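Local coordinates for superoxide dismutase [Mn/Fe] (Porphyromonas gingivalis, PDB 1UES), which destroys toxic superoxide radicals by dismutating them to oxygen and hydrogen peroxide at a manganese or iron ion in each subunit of a homodimer, at residues Q58-G62 with G63-N67; A68-T71 with L72-L76. The protein carries 1 engineered substitution. All coordinates share one frame; numbering follows the deposited sequence.

Contact 1 (Q58-G62 with G63-N67); sequences QKSEG and GIFNN
Ser60 packs against Ile64 and Phe65 at a tight helix-to-helix corner of the alpha-hairpin domain. Helix 53-59 stops here and helix 62-79 starts. Ser60 CB lies 3.5 Å from Ile64 CG2. Ser60 OG approaches the edge of the Phe65 ring in its plane, and lies 3.4 Å from Phe65 CB. With chi1 at 74°, this OG sits between its own backbone N and carbonyl carbon. Its polar partner is Ile56 O, in the helix that is ending. Phe65 has CG anti to its backbone N (chi1 175°), which carries the ring away from the corner while CB stays against it. Arg147 makes a cation-pi contact with this ring and also bonds to Ser60 O.

The first turn of the new helix closes on Glu61 and Gly62. Phe65 N donates to Glu61 O at 3.0 Å. Asn66 N reaches Gly62 O at 3.0 Å. Gly62 makes the bend with a positive phi. A water joins Gly62 O to Asn66 OD1, bridging the backbone and the side chain. Asn67 folds its amide back along the helix. Gly63 O therefore takes two bonds from opposite faces of its plane, from Asn67 N at 3.1 Å and from Asn67 ND2 at 2.9 Å.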
# COMPACT_ATOMS: atom_id res chain seq x y z
N GLN A 58 7.92 -20.24 2.53
CA GLN A 58 8.58 -20.54 3.81
C GLN A 58 10.07 -20.24 3.81
O GLN A 58 10.65 -19.95 4.87
CB GLN A 58 8.44 -22.02 4.17
CG GLN A 58 7.08 -22.62 4.05
CD GLN A 58 7.08 -24.11 4.31
OE1 GLN A 58 6.30 -24.61 5.13
NE2 GLN A 58 7.94 -24.85 3.60
N LYS A 59 10.70 -20.27 2.64
CA LYS A 59 12.15 -20.08 2.58
C LYS A 59 12.74 -18.88 1.86
O LYS A 59 13.85 -18.45 2.17
CB LYS A 59 12.81 -21.32 1.97
CG LYS A 59 12.25 -22.69 2.38
CD LYS A 59 12.76 -23.77 1.40
CE LYS A 59 13.47 -24.90 2.12
NZ LYS A 59 12.64 -26.14 2.16
N SER A 60 12.04 -18.35 0.87
CA SER A 60 12.60 -17.25 0.12
C SER A 60 12.64 -15.91 0.80
O SER A 60 12.07 -15.71 1.87
CB SER A 60 11.87 -17.12 -1.22
OG SER A 60 10.58 -16.57 -1.04
N GLU A 61 13.32 -14.97 0.14
CA GLU A 61 13.45 -13.60 0.63
C GLU A 61 13.39 -12.62 -0.54
O GLU A 61 13.22 -13.03 -1.70
CB GLU A 61 14.79 -13.44 1.37
CG GLU A 61 14.62 -12.87 2.77
CD GLU A 61 15.01 -13.85 3.87
OE1 GLU A 61 14.15 -14.66 4.32
OE2 GLU A 61 16.19 -13.80 4.30
N GLY A 62 13.51 -11.33 -0.25
CA GLY A 62 13.50 -10.32 -1.28
C GLY A 62 12.34 -10.32 -2.27
O GLY A 62 11.20 -10.54 -1.88
N GLY A 63 12.66 -10.08 -3.55
CA GLY A 63 11.64 -10.02 -4.59
C GLY A 63 10.89 -11.33 -4.78
O GLY A 63 9.68 -11.33 -5.06
N ILE A 64 11.61 -12.44 -4.68
CA ILE A 64 11.00 -13.74 -4.81
C ILE A 64 9.98 -13.92 -3.71
O ILE A 64 8.83 -14.29 -3.98
CB ILE A 64 12.06 -14.86 -4.77
CG1 ILE A 64 12.84 -14.81 -6.08
CG2 ILE A 64 11.41 -16.22 -4.60
CD1 ILE A 64 14.05 -15.73 -6.12
N PHE A 65 10.35 -13.59 -2.47
CA PHE A 65 9.39 -13.73 -1.41
C PHE A 65 8.19 -12.81 -1.63
O PHE A 65 7.07 -13.23 -1.40
CB PHE A 65 9.96 -13.41 -0.04
CG PHE A 65 8.91 -13.45 1.04
CD1 PHE A 65 8.43 -14.67 1.52
CD2 PHE A 65 8.33 -12.28 1.52
CE1 PHE A 65 7.38 -14.72 2.44
CE2 PHE A 65 7.29 -12.32 2.43
CZ PHE A 65 6.81 -13.54 2.89
N ASN A 66 8.43 -11.57 -2.03
CA ASN A 66 7.31 -10.64 -2.24
C ASN A 66 6.28 -11.18 -3.23
O ASN A 66 5.06 -11.07 -3.01
CB ASN A 66 7.83 -9.26 -2.71
CG ASN A 66 8.56 -8.51 -1.60
OD1 ASN A 66 8.38 -8.81 -0.42
ND2 ASN A 66 9.42 -7.53 -1.98
N ASN A 67 6.75 -11.81 -4.31
CA ASN A 67 5.79 -12.32 -5.27
C ASN A 67 5.19 -13.65 -4.85
O ASN A 67 4.02 -13.89 -5.08
CB ASN A 67 6.41 -12.40 -6.66
CG ASN A 67 6.67 -11.02 -7.23
OD1 ASN A 67 5.72 -10.33 -7.63
ND2 ASN A 67 7.93 -10.60 -7.28
O HOH W 1 10.25 -9.79 0.88

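Contact 2 (A68-T71 with L72-L76); sequences AGQT and LNHNL. With MN (manganese (II) ion), chain E.
Residues Ala68-Thr71 and Leu72-Leu76 form consecutive turns of one regular alpha-helix, 62-79, which brings a metal ligand of the iron/manganese superoxide dismutase site. Leu72 N, Asn73 N, His74 N and Asn75 N donate in turn to the carbonyls of Ala68, Gly69, Gln70 and Thr71. The bond from Leu72 N to Ala68 O is 2.9 Å and nearly straight.

Gln70 O is gripped twice. His74 N reaches it at 3.0 Å and His74 ND1 at 2.6 Å, from opposite faces of the carbonyl plane. This oxygen lies close to the plane of the imidazole ring. His74 chi1 of -72° lays the ring back along the preceding turn, and the twist about chi2 brings ND1 to the carbonyl. The carbonyl thus fixes the ring's rotation and directs His74 NE2 to the manganese ion, 2.2 Å away. His27, Asp157 and His161 are the other protein ligands.

The Gln70 chain bends at chi2 (-57°) and rises beside this ring. Its NE2 passes 3.5 Å from His74 CE1, with the amide and ring planes 78° apart. Tyr35 OH also bonds to Gln70 NE2, while Trp123 NE1 holds Gln70 OE1. A helix glutamine in this second-shell place is the pattern of iron-type enzymes, although this enzyme is cambialistic and works with either metal.

Asn73 comes within 3.6 Å of Gln70 OE1 through its ND2, but its amide is bonded to Trp125 and Gly143. On another side of the helix, Thr71 and Asn75 point the same way, with Thr71 CG2 3.7 Å from Asn75 ND2. At the metal, Gln70 NE2 donates to the manganese-bound water over 3.1 Å.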
# COMPACT_ATOMS: atom_id res chain seq x y z
N ALA A 68 5.99 -14.47 -4.17
CA ALA A 68 5.50 -15.77 -3.69
C ALA A 68 4.43 -15.55 -2.62
O ALA A 68 3.34 -16.14 -2.68
CB ALA A 68 6.68 -16.58 -3.08
N GLY A 69 4.77 -14.71 -1.63
CA GLY A 69 3.86 -14.41 -0.54
C GLY A 69 2.57 -13.85 -1.08
O GLY A 69 1.51 -14.27 -0.64
N GLN A 70 2.67 -12.93 -2.06
CA GLN A 70 1.46 -12.35 -2.64
C GLN A 70 0.65 -13.40 -3.38
O GLN A 70 -0.59 -13.40 -3.30
CB GLN A 70 1.81 -11.18 -3.56
CG GLN A 70 2.15 -9.87 -2.81
CD GLN A 70 1.02 -9.40 -1.88
OE1 GLN A 70 0.83 -9.94 -0.79
NE2 GLN A 70 0.28 -8.38 -2.30
N THR A 71 1.31 -14.31 -4.10
CA THR A 71 0.58 -15.34 -4.82
C THR A 71 -0.16 -16.21 -3.82
O THR A 71 -1.36 -16.44 -3.95
CB THR A 71 1.50 -16.19 -5.71
OG1 THR A 71 2.09 -15.35 -6.68
CG2 THR A 71 0.72 -17.25 -6.45
N LEU A 72 0.52 -16.68 -2.79
CA LEU A 72 -0.14 -17.52 -1.82
C LEU A 72 -1.28 -16.79 -1.09
O LEU A 72 -2.36 -17.35 -0.90
CB LEU A 72 0.88 -18.04 -0.81
CG LEU A 72 0.23 -18.84 0.30
CD1 LEU A 72 -0.44 -20.07 -0.27
CD2 LEU A 72 1.27 -19.21 1.36
N ASN A 73 -1.03 -15.55 -0.68
CA ASN A 73 -2.04 -14.80 0.03
C ASN A 73 -3.30 -14.67 -0.84
O ASN A 73 -4.41 -14.87 -0.36
CB ASN A 73 -1.53 -13.38 0.39
CG ASN A 73 -0.67 -13.36 1.66
OD1 ASN A 73 -0.98 -14.05 2.61
ND2 ASN A 73 0.40 -12.56 1.66
N HIS A 74 -3.13 -14.32 -2.10
CA HIS A 74 -4.30 -14.14 -2.95
C HIS A 74 -4.99 -15.44 -3.23
O HIS A 74 -6.21 -15.47 -3.33
CB HIS A 74 -3.93 -13.45 -4.26
CG HIS A 74 -3.60 -12.00 -4.06
ND1 HIS A 74 -2.34 -11.57 -3.75
CD2 HIS A 74 -4.39 -10.91 -4.09
CE1 HIS A 74 -2.35 -10.26 -3.58
NE2 HIS A 74 -3.58 -9.83 -3.78
N ASN A 75 -4.23 -16.52 -3.39
CA ASN A 75 -4.85 -17.81 -3.65
C ASN A 75 -5.79 -18.20 -2.53
O ASN A 75 -6.90 -18.65 -2.79
CB ASN A 75 -3.80 -18.89 -3.88
CG ASN A 75 -3.10 -18.74 -5.23
OD1 ASN A 75 -3.50 -17.91 -6.05
ND2 ASN A 75 -2.05 -19.54 -5.47
N LEU A 76 -5.37 -18.03 -1.28
CA LEU A 76 -6.22 -18.33 -0.14
C LEU A 76 -7.36 -17.30 -0.01
O LEU A 76 -8.49 -17.63 0.33
CB LEU A 76 -5.36 -18.31 1.13
CG LEU A 76 -4.32 -19.45 1.15
CD1 LEU A 76 -3.31 -19.19 2.23
CD2 LEU A 76 -5.01 -20.81 1.35
MN MN E . -4.41 -7.90 -3.12
O HOH W 2 -2.65 -7.69 -1.75

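Contacts 1 and 2 follow each other directly along the chain, and their centres are about 11 Å apart. Both use helix 62-79 of the alpha-hairpin domain. Contact 1 forms its start, where the chain turns from helix 53-59, and is partly exposed. Contact 2 is the buried middle. Its centre lies about 7 Å from the chain centre, and that of contact 1 about 17 Å. The helix therefore runs from the outer corner inward to the metal. Asn66 in contact 1 and Gln70 in contact 2, one turn apart, both pack on Phe119 of the second subunit. The same helix thus joins the dimer interface to the active site.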